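Local coordinates for ribonuclease P protein component 3 (Thermococcus kodakarensis KOD1, PDB 3WYZ) that is probably a protein subunit of ribonuclease P, the RNA-containing complex that removes the 5' extensions of precursor tRNAs, at residues 12-18 with 31-37; 65-70 with 87-92; 136-140 with 162-166; 171-175 with 208-213. All blocks are in the same frame, centred on the assembly; numbering follows the deposited sequence. Where two conformers were deposited one is given.

Contact 1: 12-18 with 31-37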
loop_
_atom_site.group_PDB
_atom_site.type_symbol
_atom_site.label_atom_id
_atom_site.label_comp_id
_atom_site.label_asym_id
_atom_site.label_seq_id
_atom_site.Cartn_x
_atom_site.Cartn_y
_atom_site.Cartn_z
ATOM N N TYR A 12 1.357 -15.803 10.810
ATOM C CA TYR A 12 1.433 -14.431 11.291
ATOM C C TYR A 12 1.022 -13.490 10.157
ATOM O O TYR A 12 1.561 -13.579 9.057
ATOM C CB TYR A 12 2.852 -14.123 11.768
ATOM C CG TYR A 12 2.967 -12.818 12.516
ATOM C CD1 TYR A 12 3.219 -11.621 11.835
ATOM C CD2 TYR A 12 2.816 -12.768 13.900
ATOM C CE1 TYR A 12 3.317 -10.415 12.516
ATOM C CE2 TYR A 12 2.910 -11.566 14.586
ATOM C CZ TYR A 12 3.160 -10.396 13.888
ATOM O OH TYR A 12 3.250 -9.204 14.561
ATOM N N PHE A 13 0.078 -12.590 10.421
ATOM C CA PHE A 13 -0.501 -11.746 9.369
ATOM C C PHE A 13 -0.548 -10.270 9.757
ATOM O O PHE A 13 -0.898 -9.938 10.880
ATOM C CB PHE A 13 -1.913 -12.235 9.030
ATOM C CG PHE A 13 -1.968 -13.686 8.635
ATOM C CD1 PHE A 13 -1.379 -14.121 7.451
ATOM C CD2 PHE A 13 -2.597 -14.621 9.449
ATOM C CE1 PHE A 13 -1.421 -15.455 7.084
ATOM C CE2 PHE A 13 -2.647 -15.956 9.086
ATOM C CZ PHE A 13 -2.055 -16.374 7.905
ATOM N N VAL A 14 -0.209 -9.395 8.809
ATOM C CA VAL A 14 -0.176 -7.944 9.037
ATOM C C VAL A 14 -1.038 -7.217 8.002
ATOM O O VAL A 14 -0.924 -7.471 6.810
ATOM C CB VAL A 14 1.256 -7.397 8.956
ATOM C CG1 VAL A 14 1.267 -5.875 9.091
ATOM C CG2 VAL A 14 2.135 -8.046 10.022
ATOM N N GLU A 15 -1.902 -6.320 8.466
ATOM C CA GLU A 15 -2.710 -5.489 7.569
ATOM C C GLU A 15 -2.059 -4.112 7.479
ATOM O O GLU A 15 -2.042 -3.372 8.452
ATOM C CB GLU A 15 -4.149 -5.403 8.085
ATOM C CG GLU A 15 -5.072 -4.436 7.352
ATOM C CD GLU A 15 -4.992 -4.525 5.836
ATOM O OE1 GLU A 15 -4.105 -3.876 5.259
ATOM O OE2 GLU A 15 -5.837 -5.214 5.222
ATOM N N MET A 16 -1.524 -3.796 6.301
ATOM C CA MET A 16 -0.691 -2.613 6.094
ATOM C C MET A 16 -1.456 -1.325 5.827
ATOM O O MET A 16 -0.880 -0.249 5.929
ATOM C CB MET A 16 0.267 -2.843 4.924
ATOM C CG MET A 16 1.350 -3.868 5.185
ATOM S SD MET A 16 2.447 -3.373 6.515
ATOM C CE MET A 16 3.473 -2.150 5.691
ATOM N N ASP A 17 -2.737 -1.419 5.494
ATOM C CA ASP A 17 -3.481 -0.245 5.060
ATOM C C ASP A 17 -4.981 -0.378 5.333
ATOM O O ASP A 17 -5.703 -1.027 4.587
ATOM C CB ASP A 17 -3.200 -0.026 3.566
ATOM C CG ASP A 17 -3.787 1.258 3.021
ATOM O OD1 ASP A 17 -4.167 2.137 3.818
ATOM O OD2 ASP A 17 -3.844 1.376 1.772
ATOM N N VAL A 18 -5.424 0.219 6.437
ATOM C CA VAL A 18 -6.846 0.418 6.725
ATOM C C VAL A 18 -7.046 1.884 7.103
ATOM O O VAL A 18 -6.216 2.473 7.791
ATOM C CB VAL A 18 -7.364 -0.508 7.848
ATOM C CG1 VAL A 18 -7.366 -1.952 7.387
ATOM C CG2 VAL A 18 -6.535 -0.383 9.105
ATOM N N PHE A 31 -5.870 -9.876 12.259
ATOM C CA PHE A 31 -4.452 -9.665 11.955
ATOM C C PHE A 31 -3.653 -9.396 13.222
ATOM O O PHE A 31 -4.174 -8.846 14.190
ATOM C CB PHE A 31 -4.290 -8.507 10.973
ATOM C CG PHE A 31 -4.906 -8.768 9.631
ATOM C CD1 PHE A 31 -6.236 -8.428 9.381
ATOM C CD2 PHE A 31 -4.165 -9.367 8.615
ATOM C CE1 PHE A 31 -6.811 -8.673 8.144
ATOM C CE2 PHE A 31 -4.737 -9.621 7.377
ATOM C CZ PHE A 31 -6.062 -9.273 7.140
ATOM N N ASP A 32 -2.383 -9.787 13.200
ATOM C CA ASP A 32 -1.487 -9.596 14.338
ATOM C C ASP A 32 -1.059 -8.141 14.519
ATOM O O ASP A 32 -0.805 -7.700 15.641
ATOM C CB ASP A 32 -0.259 -10.490 14.191
ATOM C CG ASP A 32 -0.603 -11.958 14.293
ATOM O OD1 ASP A 32 -1.223 -12.500 13.353
ATOM O OD2 ASP A 32 -0.265 -12.567 15.327
ATOM N N GLU A 33 -0.956 -7.413 13.410
ATOM C CA GLU A 33 -0.693 -5.978 13.437
ATOM C C GLU A 33 -1.572 -5.301 12.402
ATOM O O GLU A 33 -1.788 -5.840 11.315
ATOM C CB GLU A 33 0.770 -5.681 13.116
ATOM C CG GLU A 33 1.775 -6.418 13.984
ATOM C CD GLU A 33 3.207 -5.963 13.741
ATOM O OE1 GLU A 33 3.462 -4.738 13.821
ATOM O OE2 GLU A 33 4.076 -6.832 13.477
ATOM N N VAL A 34 -2.072 -4.118 12.737
ATOM C CA VAL A 34 -2.892 -3.343 11.813
ATOM C C VAL A 34 -2.380 -1.907 11.762
ATOM O O VAL A 34 -2.329 -1.222 12.782
ATOM C CB VAL A 34 -4.385 -3.360 12.207
ATOM C CG1 VAL A 34 -5.218 -2.613 11.176
ATOM C CG2 VAL A 34 -4.890 -4.789 12.338
ATOM N N VAL A 35 -1.988 -1.470 10.569
ATOM C CA VAL A 35 -1.523 -0.110 10.346
ATOM C C VAL A 35 -2.703 0.778 9.937
ATOM O O VAL A 35 -3.402 0.472 8.980
ATOM C CB VAL A 35 -0.442 -0.082 9.248
ATOM C CG1 VAL A 35 0.030 1.344 8.983
ATOM C CG2 VAL A 35 0.733 -0.984 9.626
ATOM N N PHE A 36 -2.930 1.861 10.676
ATOM C CA PHE A 36 -3.951 2.836 10.319
ATOM C C PHE A 36 -3.372 3.877 9.363
ATOM O O PHE A 36 -2.371 4.520 9.666
ATOM C CB PHE A 36 -4.515 3.531 11.559
ATOM C CG PHE A 36 -5.609 4.517 11.246
ATOM C CD1 PHE A 36 -5.304 5.839 10.938
ATOM C CD2 PHE A 36 -6.935 4.120 11.248
ATOM C CE1 PHE A 36 -6.306 6.747 10.639
ATOM C CE2 PHE A 36 -7.942 5.021 10.954
ATOM C CZ PHE A 36 -7.627 6.337 10.650
ATOM N N THR A 37 -4.012 4.041 8.211
ATOM C CA THR A 37 -3.540 4.964 7.189
ATOM C C THR A 37 -4.376 6.247 7.178
ATOM O O THR A 37 -5.603 6.202 7.064
ATOM C CB THR A 37 -3.598 4.304 5.799
ATOM O OG1 THR A 37 -2.748 3.145 5.785
ATOM C CG2 THR A 37 -3.147 5.279 4.720
#
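Tyr-12 and Phe-13 meet Asp-32 and Glu-33 where two neighbouring parallel strands begin, the pair joined by helix 21-30 as the first beta-alpha-beta unit of this TIM-barrel-like fold. The Tyr-12 ring lies with one face against Asp-32, whose CB sits 3.6 Å from the ring centroid in a CH-pi contact. With CG anti to the backbone N (chi1 -169°), the tyrosine runs across toward the other strand, and its OH donates to Glu-33 OE2 at 2.7 Å, meeting the carboxylate on its anti side. Asp-32 OD1 accepts from Phe-13 N at 3.2 Å, met from above the carboxylate plane, while the Asp-32 amide returns a bond to Phe-13 O.

Further along, Glu-15 N and O bond to Glu-33 O and Val-35 N. Glu-15 CB stands over a face of the Phe-31 ring, 3.9 Å from its centroid. The glutamate chain bends at chi2, and OE1 accepts the amide of Asp-17 as well as a bond with Thr-176 OG1; OE2 is held by Ser-177. A beta bulge follows: Met-16 and Asp-17 are fitted opposite Val-35, so the register slips by one before Val-18 pairs with Phe-36. Val-18 CG2 is pressed unusually close to Val-34 CG1, at 3.3 Å.

Helix 188-198 covers Glu-15 and Phe-31, and helix 211-217 covers Val-14 and Met-16. Asp-17 is positioned by Arg-19 and Ser-178 at OD2, while its OD1 receives the Thr-37 OG1 hydroxyl at 2.6 Å from above the carboxylate plane.

Contact 2: 65-70 with 87-92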
loop_
_atom_site.group_PDB
_atom_site.type_symbol
_atom_site.label_atom_id
_atom_site.label_comp_id
_atom_site.label_asym_id
_atom_site.label_seq_id
_atom_site.Cartn_x
_atom_site.Cartn_y
_atom_site.Cartn_z
ATOM N N VAL A 65 1.034 3.957 12.345
ATOM C CA VAL A 65 0.363 4.903 11.467
ATOM C C VAL A 65 1.105 5.033 10.139
ATOM O O VAL A 65 2.335 5.148 10.109
ATOM C CB VAL A 65 0.227 6.299 12.134
ATOM C CG1 VAL A 65 -0.398 7.304 11.176
ATOM C CG2 VAL A 65 -0.619 6.205 13.397
ATOM N N ALA A 66 0.345 5.006 9.045
ATOM C CA ALA A 66 0.882 5.296 7.715
ATOM C C ALA A 66 0.263 6.576 7.171
ATOM O O ALA A 66 -0.854 6.942 7.532
ATOM C CB ALA A 66 0.615 4.146 6.775
ATOM N N LEU A 67 1.000 7.253 6.303
ATOM C CA LEU A 67 0.533 8.474 5.676
ATOM C C LEU A 67 0.416 8.256 4.170
ATOM O O LEU A 67 1.424 8.034 3.491
ATOM C CB LEU A 67 1.510 9.604 5.981
ATOM C CG LEU A 67 1.061 11.023 5.644
ATOM C CD1 LEU A 67 -0.115 11.443 6.518
ATOM C CD2 LEU A 67 2.236 11.975 5.817
ATOM N N LEU A 68 -0.806 8.315 3.651
ATOM C CA LEU A 68 -1.045 8.111 2.223
ATOM C C LEU A 68 -1.180 9.445 1.496
ATOM O O LEU A 68 -2.167 10.162 1.676
ATOM C CB LEU A 68 -2.297 7.258 1.999
ATOM C CG LEU A 68 -2.726 7.066 0.538
ATOM C CD1 LEU A 68 -1.711 6.232 -0.224
ATOM C CD2 LEU A 68 -4.107 6.436 0.469
ATOM N N LEU A 69 -0.189 9.757 0.666
ATOM C CA LEU A 69 -0.188 10.989 -0.110
ATOM C C LEU A 69 -0.881 10.776 -1.448
ATOM O O LEU A 69 -0.468 9.927 -2.240
ATOM C CB LEU A 69 1.244 11.473 -0.358
ATOM C CG LEU A 69 2.141 11.696 0.857
ATOM C CD1 LEU A 69 3.479 12.266 0.400
ATOM C CD2 LEU A 69 1.483 12.605 1.890
ATOM N N VAL A 70 -1.940 11.546 -1.687
ATOM C CA VAL A 70 -2.574 11.599 -3.000
ATOM C C VAL A 70 -2.386 13.017 -3.551
ATOM O O VAL A 70 -2.803 13.999 -2.936
ATOM C CB VAL A 70 -4.060 11.170 -2.948
ATOM C CG1 VAL A 70 -4.220 9.892 -2.132
ATOM C CG2 VAL A 70 -4.948 12.254 -2.366
ATOM N N ALA A 87 5.950 8.076 10.766
ATOM C CA ALA A 87 4.886 7.380 10.051
ATOM C C ALA A 87 5.446 6.748 8.790
ATOM O O ALA A 87 6.441 7.227 8.235
ATOM C CB ALA A 87 3.763 8.347 9.696
ATOM N N LEU A 88 4.806 5.672 8.338
ATOM C CA LEU A 88 5.114 5.107 7.036
ATOM C C LEU A 88 4.598 6.069 5.987
ATOM O O LEU A 88 3.508 6.623 6.126
ATOM C CB LEU A 88 4.445 3.749 6.833
ATOM C CG LEU A 88 4.825 2.646 7.809
ATOM C CD1 LEU A 88 4.037 1.389 7.509
ATOM C CD2 LEU A 88 6.319 2.358 7.813
ATOM N N LEU A 89 5.381 6.266 4.933
ATOM C CA LEU A 89 4.974 7.127 3.841
ATOM C C LEU A 89 4.499 6.270 2.673
ATOM O O LEU A 89 5.301 5.617 2.008
ATOM C CB LEU A 89 6.129 8.042 3.423
ATOM C CG LEU A 89 5.791 9.191 2.462
ATOM C CD1 LEU A 89 4.750 10.116 3.064
ATOM C CD2 LEU A 89 7.047 9.977 2.099
ATOM N N TYR A 90 3.189 6.255 2.454
ATOM C CA TYR A 90 2.608 5.641 1.266
ATOM C C TYR A 90 2.316 6.712 0.225
ATOM O O TYR A 90 2.133 7.880 0.560
ATOM C CB TYR A 90 1.298 4.922 1.589
ATOM C CG TYR A 90 1.382 3.765 2.559
ATOM C CD1 TYR A 90 2.577 3.079 2.789
ATOM C CD2 TYR A 90 0.239 3.323 3.209
ATOM C CE1 TYR A 90 2.631 2.014 3.669
ATOM C CE2 TYR A 90 0.283 2.257 4.079
ATOM C CZ TYR A 90 1.478 1.607 4.310
ATOM O OH TYR A 90 1.504 0.549 5.184
ATOM N N VAL A 91 2.273 6.298 -1.039
ATOM C CA VAL A 91 1.858 7.167 -2.133
ATOM C C VAL A 91 0.821 6.435 -2.974
ATOM O O VAL A 91 1.009 5.278 -3.334
ATOM C CB VAL A 91 3.047 7.591 -3.018
ATOM C CG1 VAL A 91 2.572 8.407 -4.220
ATOM C CG2 VAL A 91 4.054 8.386 -2.208
ATOM N N GLN A 92 -0.276 7.126 -3.271
ATOM C CA GLN A 92 -1.320 6.611 -4.140
ATOM C C GLN A 92 -0.817 6.589 -5.580
ATOM O O GLN A 92 -0.410 7.625 -6.113
ATOM C CB GLN A 92 -2.559 7.503 -4.038
ATOM C CG GLN A 92 -3.754 7.083 -4.885
ATOM C CD GLN A 92 -4.687 6.145 -4.148
ATOM O OE1 GLN A 92 -4.377 4.969 -3.967
ATOM N NE2 GLN A 92 -5.837 6.660 -3.718
#
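Strands 65-70 and 88-92 pair in parallel as neighbours in the inner sheet of the TIM-barrel-like fold, linked through helix 74-83 as a beta-alpha-beta unit. Their axes cross at -28°, and five backbone hydrogen bonds pass between Val-65, Leu-67 and Leu-69 on one strand and Leu-88, Tyr-90 and Gln-92 on the other. On the face that carries Ala-66, Leu-68, Leu-88 and Tyr-90, the tyrosine ring turns back along the sheet (chi1 -62°, chi2 -22°) and presents a face to Ala-66. The methyl CB lies 3.7 Å from the ring centroid, displaced toward the rim and nearest CE2. The hydroxyl of Tyr-90 bonds to Met-16 O, across the barrel interior. A phenylalanine in place of Tyr-90 would probably leave that buried carbonyl without its donor. Leu-68 CD1 reaches over to Tyr-90 CB at 3.7 Å and to the Gln-92 amide. The other face holds Leu-67, Leu-69 and Leu-89; here Leu-69 CD1 meets Leu-89 CD1 at 3.7 Å. Val-80 of helix 74-83 packs on both Leu-69 and Leu-89, strand 33-41 bonds to the far edge of strand 65-70, and Asp-108 accepts the Leu-89 amide.

Contact 3: 136-140 with 162-166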
loop_
_atom_site.group_PDB
_atom_site.type_symbol
_atom_site.label_atom_id
_atom_site.label_comp_id
_atom_site.label_asym_id
_atom_site.label_seq_id
_atom_site.Cartn_x
_atom_site.Cartn_y
_atom_site.Cartn_z
ATOM N N ALA A 136 8.284 -0.844 -1.722
ATOM C CA ALA A 136 7.299 -1.920 -1.801
ATOM C C ALA A 136 6.124 -1.549 -2.695
ATOM O O ALA A 136 5.774 -0.377 -2.834
ATOM C CB ALA A 136 6.793 -2.281 -0.412
ATOM N N ILE A 137 5.512 -2.562 -3.299
ATOM C CA ILE A 137 4.278 -2.371 -4.060
ATOM C C ILE A 137 3.096 -2.876 -3.254
ATOM O O ILE A 137 3.085 -4.031 -2.842
ATOM C CB ILE A 137 4.319 -3.099 -5.415
ATOM C CG1 ILE A 137 5.489 -2.583 -6.257
ATOM C CG2 ILE A 137 3.009 -2.910 -6.178
ATOM C CD1 ILE A 137 5.384 -1.124 -6.669
ATOM N N GLY A 138 2.107 -2.002 -3.057
ATOM C CA GLY A 138 0.872 -2.347 -2.366
ATOM C C GLY A 138 -0.235 -2.798 -3.303
ATOM O O GLY A 138 -0.733 -2.016 -4.109
ATOM N N PHE A 139 -0.623 -4.062 -3.184
ATOM C CA PHE A 139 -1.730 -4.617 -3.953
ATOM C C PHE A 139 -3.027 -4.463 -3.177
ATOM O O PHE A 139 -3.353 -5.303 -2.332
ATOM C CB PHE A 139 -1.484 -6.100 -4.262
ATOM C CG PHE A 139 -0.380 -6.334 -5.243
ATOM C CD1 PHE A 139 0.921 -6.464 -4.815
ATOM C CD2 PHE A 139 -0.649 -6.423 -6.596
ATOM C CE1 PHE A 139 1.943 -6.678 -5.717
ATOM C CE2 PHE A 139 0.365 -6.634 -7.509
ATOM C CZ PHE A 139 1.663 -6.764 -7.069
ATOM N N SER A 140 -3.760 -3.385 -3.468
ATOM C CA SER A 140 -4.996 -3.069 -2.755
ATOM C C SER A 140 -6.154 -3.889 -3.308
ATOM O O SER A 140 -6.310 -4.012 -4.513
ATOM C CB SER A 140 -5.318 -1.574 -2.860
ATOM O OG SER A 140 -5.709 -1.226 -4.182
ATOM N N THR A 162 1.683 -6.415 -12.995
ATOM C CA THR A 162 2.514 -5.841 -11.952
ATOM C C THR A 162 3.157 -6.927 -11.088
ATOM O O THR A 162 4.327 -6.820 -10.720
ATOM C CB THR A 162 1.705 -4.885 -11.061
ATOM O OG1 THR A 162 1.133 -3.845 -11.868
ATOM C CG2 THR A 162 2.577 -4.266 -10.006
ATOM N N TRP A 163 2.400 -7.966 -10.757
ATOM C CA TRP A 163 2.948 -9.073 -9.973
ATOM C C TRP A 163 4.118 -9.743 -10.699
ATOM O O TRP A 163 5.151 -9.994 -10.099
ATOM C CB TRP A 163 1.869 -10.109 -9.643
ATOM C CG TRP A 163 2.432 -11.449 -9.253
ATOM C CD1 TRP A 163 2.239 -12.630 -9.892
ATOM C CD2 TRP A 163 3.312 -11.727 -8.152
ATOM N NE1 TRP A 163 2.929 -13.638 -9.254
ATOM C CE2 TRP A 163 3.601 -13.108 -8.188
ATOM C CE3 TRP A 163 3.890 -10.939 -7.150
ATOM C CZ2 TRP A 163 4.431 -13.730 -7.247
ATOM C CZ3 TRP A 163 4.721 -11.558 -6.212
ATOM C CH2 TRP A 163 4.985 -12.945 -6.275
ATOM N N GLN A 164 3.953 -10.023 -11.988
ATOM C CA GLN A 164 4.982 -10.702 -12.779
ATOM C C GLN A 164 6.285 -9.903 -12.807
ATOM O O GLN A 164 7.367 -10.468 -12.790
ATOM C CB GLN A 164 4.489 -10.937 -14.213
ATOM C CG GLN A 164 3.372 -11.970 -14.337
ATOM C CD GLN A 164 2.681 -11.936 -15.694
ATOM O OE1 GLN A 164 3.331 -11.830 -16.729
ATOM N NE2 GLN A 164 1.358 -12.034 -15.691
ATOM N N LEU A 165 6.155 -8.576 -12.870
ATOM C CA LEU A 165 7.301 -7.663 -12.829
ATOM C C LEU A 165 7.912 -7.613 -11.431
ATOM O O LEU A 165 9.115 -7.774 -11.277
ATOM C CB LEU A 165 6.885 -6.249 -13.257
ATOM C CG LEU A 165 6.691 -6.050 -14.761
ATOM C CD1 LEU A 165 5.930 -4.762 -15.054
ATOM C CD2 LEU A 165 8.034 -6.056 -15.473
ATOM N N VAL A 166 7.067 -7.378 -10.428
ATOM C CA VAL A 166 7.464 -7.404 -9.021
ATOM C C VAL A 166 8.240 -8.680 -8.684
ATOM O O VAL A 166 9.286 -8.630 -8.029
ATOM C CB VAL A 166 6.222 -7.296 -8.097
ATOM C CG1 VAL A 166 6.513 -7.797 -6.693
ATOM C CG2 VAL A 166 5.700 -5.862 -8.048
#
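Phe-139 reaches from strand 136-140 to Thr-162, Trp-163 and Val-166 of helix 149-168. Its CB packs on Ile-175 of the adjoining strand. With CG set anti to the carbonyl carbon (chi1 -70°), the ring is carried toward the helix, and its CE2 comes to 4.1 Å from Thr-162 CG2. CZ, at the tip, reaches furthest: it lies 3.9 Å from Trp-163 CA, where the ring abuts the helix backbone, and 4.3 Å from Val-166 CG2. The segments run nearly antiparallel, at 154°, with axes 10.7 Å apart. This is the usual layer arrangement of a TIM-barrel-like fold, an outer helix backing the sheet, here within the connection from strand 136-140 to strand 173-176. Were Phe-139 cut back to an alanine, a gap would probably open between sheet and helix, leaving Trp-163 CA and the Thr-162 methyl without the ring they touch. Two residues earlier, on the same side of the strand, Ile-137 meets Val-166 CG2 with its CG1 at 3.7 Å and faces the Thr-162 methyl with its CG2. The threonine offers carbon to the strand, while its OG1 bonds back to Phe-158 O within the helix. Trp-114 meets the Phe-139 ring, and Arg-173 touches Trp-163 and Val-166.

Contact 4: 171-175 with 208-213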
loop_
_atom_site.group_PDB
_atom_site.type_symbol
_atom_site.label_atom_id
_atom_site.label_comp_id
_atom_site.label_asym_id
_atom_site.label_seq_id
_atom_site.Cartn_x
_atom_site.Cartn_y
_atom_site.Cartn_z
ATOM N N VAL A 171 10.940 -7.174 -6.107
ATOM C CA VAL A 171 10.505 -5.940 -5.456
ATOM C C VAL A 171 9.692 -6.337 -4.229
ATOM O O VAL A 171 8.901 -7.277 -4.305
ATOM C CB VAL A 171 9.620 -5.072 -6.378
ATOM C CG1 VAL A 171 9.258 -3.755 -5.695
ATOM C CG2 VAL A 171 10.316 -4.798 -7.700
ATOM N N PRO A 172 9.886 -5.645 -3.093
ATOM C CA PRO A 172 9.029 -5.956 -1.945
ATOM C C PRO A 172 7.566 -5.671 -2.263
ATOM O O PRO A 172 7.275 -4.821 -3.105
ATOM C CB PRO A 172 9.536 -5.010 -0.849
ATOM C CG PRO A 172 10.921 -4.618 -1.273
ATOM C CD PRO A 172 10.899 -4.620 -2.773
ATOM N N ARG A 173 6.653 -6.377 -1.603
ATOM C CA ARG A 173 5.226 -6.184 -1.842
ATOM C C ARG A 173 4.383 -6.674 -0.683
ATOM O O ARG A 173 4.844 -7.430 0.162
ATOM C CB ARG A 173 4.783 -6.885 -3.127
ATOM C CG ARG A 173 4.905 -8.406 -3.104
ATOM C CD ARG A 173 6.353 -8.841 -3.280
ATOM N NE ARG A 173 6.495 -10.282 -3.393
ATOM C CZ ARG A 173 7.597 -10.904 -3.803
ATOM N NH1 ARG A 173 8.692 -10.218 -4.149
ATOM N NH2 ARG A 173 7.599 -12.231 -3.867
ATOM N N PHE A 174 3.138 -6.226 -0.658
ATOM C CA PHE A 174 2.161 -6.732 0.286
ATOM C C PHE A 174 0.760 -6.641 -0.297
ATOM O O PHE A 174 0.504 -5.818 -1.180
ATOM C CB PHE A 174 2.245 -5.969 1.610
ATOM C CG PHE A 174 2.125 -4.477 1.473
ATOM C CD1 PHE A 174 0.884 -3.861 1.477
ATOM C CD2 PHE A 174 3.256 -3.686 1.378
ATOM C CE1 PHE A 174 0.774 -2.487 1.368
ATOM C CE2 PHE A 174 3.154 -2.310 1.271
ATOM C CZ PHE A 174 1.910 -1.712 1.259
ATOM N N ILE A 175 -0.126 -7.511 0.187
ATOM C CA ILE A 175 -1.539 -7.442 -0.144
ATOM C C ILE A 175 -2.239 -6.688 0.979
ATOM O O ILE A 175 -1.948 -6.917 2.154
ATOM C CB ILE A 175 -2.191 -8.836 -0.270
ATOM C CG1 ILE A 175 -1.396 -9.752 -1.216
ATOM C CG2 ILE A 175 -3.641 -8.705 -0.719
ATOM C CD1 ILE A 175 -1.221 -9.226 -2.620
ATOM N N SER A 208 3.507 -12.050 1.480
ATOM C CA SER A 208 2.952 -10.711 1.279
ATOM C C SER A 208 2.152 -10.175 2.479
ATOM O O SER A 208 1.938 -8.965 2.590
ATOM C CB SER A 208 2.081 -10.686 0.021
ATOM O OG SER A 208 2.858 -10.986 -1.127
ATOM N N LEU A 209 1.692 -11.061 3.358
ATOM C CA LEU A 209 1.029 -10.658 4.601
ATOM C C LEU A 209 1.900 -10.862 5.844
ATOM O O LEU A 209 1.578 -10.357 6.917
ATOM C CB LEU A 209 -0.274 -11.433 4.777
ATOM C CG LEU A 209 -1.396 -11.154 3.776
ATOM C CD1 LEU A 209 -2.590 -12.041 4.097
ATOM C CD2 LEU A 209 -1.797 -9.681 3.778
ATOM N N ASN A 210 3.006 -11.584 5.697
ATOM C CA ASN A 210 3.831 -11.973 6.838
ATOM C C ASN A 210 5.213 -11.331 6.745
ATOM O O ASN A 210 5.496 -10.334 7.425
ATOM C CB ASN A 210 3.909 -13.507 6.906
ATOM C CG ASN A 210 4.643 -14.020 8.134
ATOM O OD1 ASN A 210 5.416 -13.305 8.773
ATOM N ND2 ASN A 210 4.398 -15.282 8.470
ATOM N N PHE A 211 6.054 -11.872 5.870
ATOM C CA PHE A 211 7.468 -11.506 5.828
ATOM C C PHE A 211 7.727 -10.073 5.368
ATOM O O PHE A 211 8.524 -9.364 5.977
ATOM C CB PHE A 211 8.229 -12.490 4.938
ATOM C CG PHE A 211 9.662 -12.127 4.735
ATOM C CD1 PHE A 211 10.588 -12.318 5.753
ATOM C CD2 PHE A 211 10.091 -11.588 3.529
ATOM C CE1 PHE A 211 11.920 -11.978 5.573
ATOM C CE2 PHE A 211 11.419 -11.248 3.344
ATOM C CZ PHE A 211 12.334 -11.440 4.368
ATOM N N TYR A 212 7.072 -9.651 4.293
ATOM C CA TYR A 212 7.334 -8.329 3.721
ATOM C C TYR A 212 6.815 -7.164 4.559
ATOM O O TYR A 212 7.489 -6.143 4.650
ATOM C CB TYR A 212 6.813 -8.239 2.287
ATOM C CG TYR A 212 7.660 -9.023 1.313
ATOM C CD1 TYR A 212 8.931 -8.583 0.959
ATOM C CD2 TYR A 212 7.206 -10.219 0.772
ATOM C CE1 TYR A 212 9.714 -9.303 0.078
ATOM C CE2 TYR A 212 7.988 -10.950 -0.102
ATOM C CZ TYR A 212 9.238 -10.489 -0.449
ATOM O OH TYR A 212 10.011 -11.216 -1.325
ATOM N N PRO A 213 5.619 -7.296 5.159
ATOM C CA PRO A 213 5.187 -6.288 6.125
ATOM C C PRO A 213 6.135 -6.158 7.331
ATOM O O PRO A 213 6.373 -5.045 7.807
ATOM C CB PRO A 213 3.816 -6.801 6.559
ATOM C CG PRO A 213 3.301 -7.509 5.359
ATOM C CD PRO A 213 4.509 -8.192 4.783
#
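Tyr-212 and Ser-208 press on the strand that begins at Arg-173, most closely against its backbone. Tyr-212 CB comes to 3.0 Å from Arg-173 O. Ser-208 O approaches Phe-174 CB at 3.2 Å and lies equally near its CA as a CA-H...O contact, and Leu-209 CD2 meets Ile-175 O at 3.2 Å. All of this is carbon against carbonyl oxygen; the one hydrogen bond between the segments, from Ile-175 N to Ser-208 O, is weak at 3.5 Å.

Strand 173-176 is the last of the parallel sheet in this TIM-barrel-like fold, and the residues flanking the turn between helices 202-209 and 211-217 lie against it. Leu-191 of helix 188-198 covers Ile-175 and Leu-209, burying this end.

Toward Pro-172 the fit is looser and partly open to solvent. Arg-173 leaves the strand with CG between the backbone N and the carbonyl carbon (chi1 64°) and bends at chi2, bringing a face of its guanidinium to the hydroxyl end of Tyr-212, near CE2, CZ and OH, planes 29° apart. Arg-173 NH1 is 3.3 Å from Tyr-212 OH, too poorly angled for a hydrogen bond, and donates instead to Val-171 O, in the guanidinium plane and nearly straight at 169°, fixing the group. Pro-172 touches the tyrosine near CD1. Arg-173 N stands over one ring face, toward its rim, and Phe-211 CD2, in the same segment as the tyrosine, over the centre of the other.

In the fold
The four contacts follow one another along the chain, each closing before the next opens, and all reach the same parallel sheet. Contacts 1 and 2 have centres about 14 Å apart and join directly, because strands 33-41 and 65-70 are neighbours; Phe-36 O and Ala-66 N make a probable hydrogen bond. Contacts 3 and 4, about 10 Å apart, share the pairing of strands 136-140 and 173-176. Contacts 2 and 3 lie on opposite sides of the chain's centre, about 17 Å apart. The outermost strands, 14-18 and 173-176, are brought together through contact 4: Leu-209 O bonds probably to Val-14 N, and Phe-174 packs on Met-16, consistent with the C-terminal region helping to close the barrel-like fold.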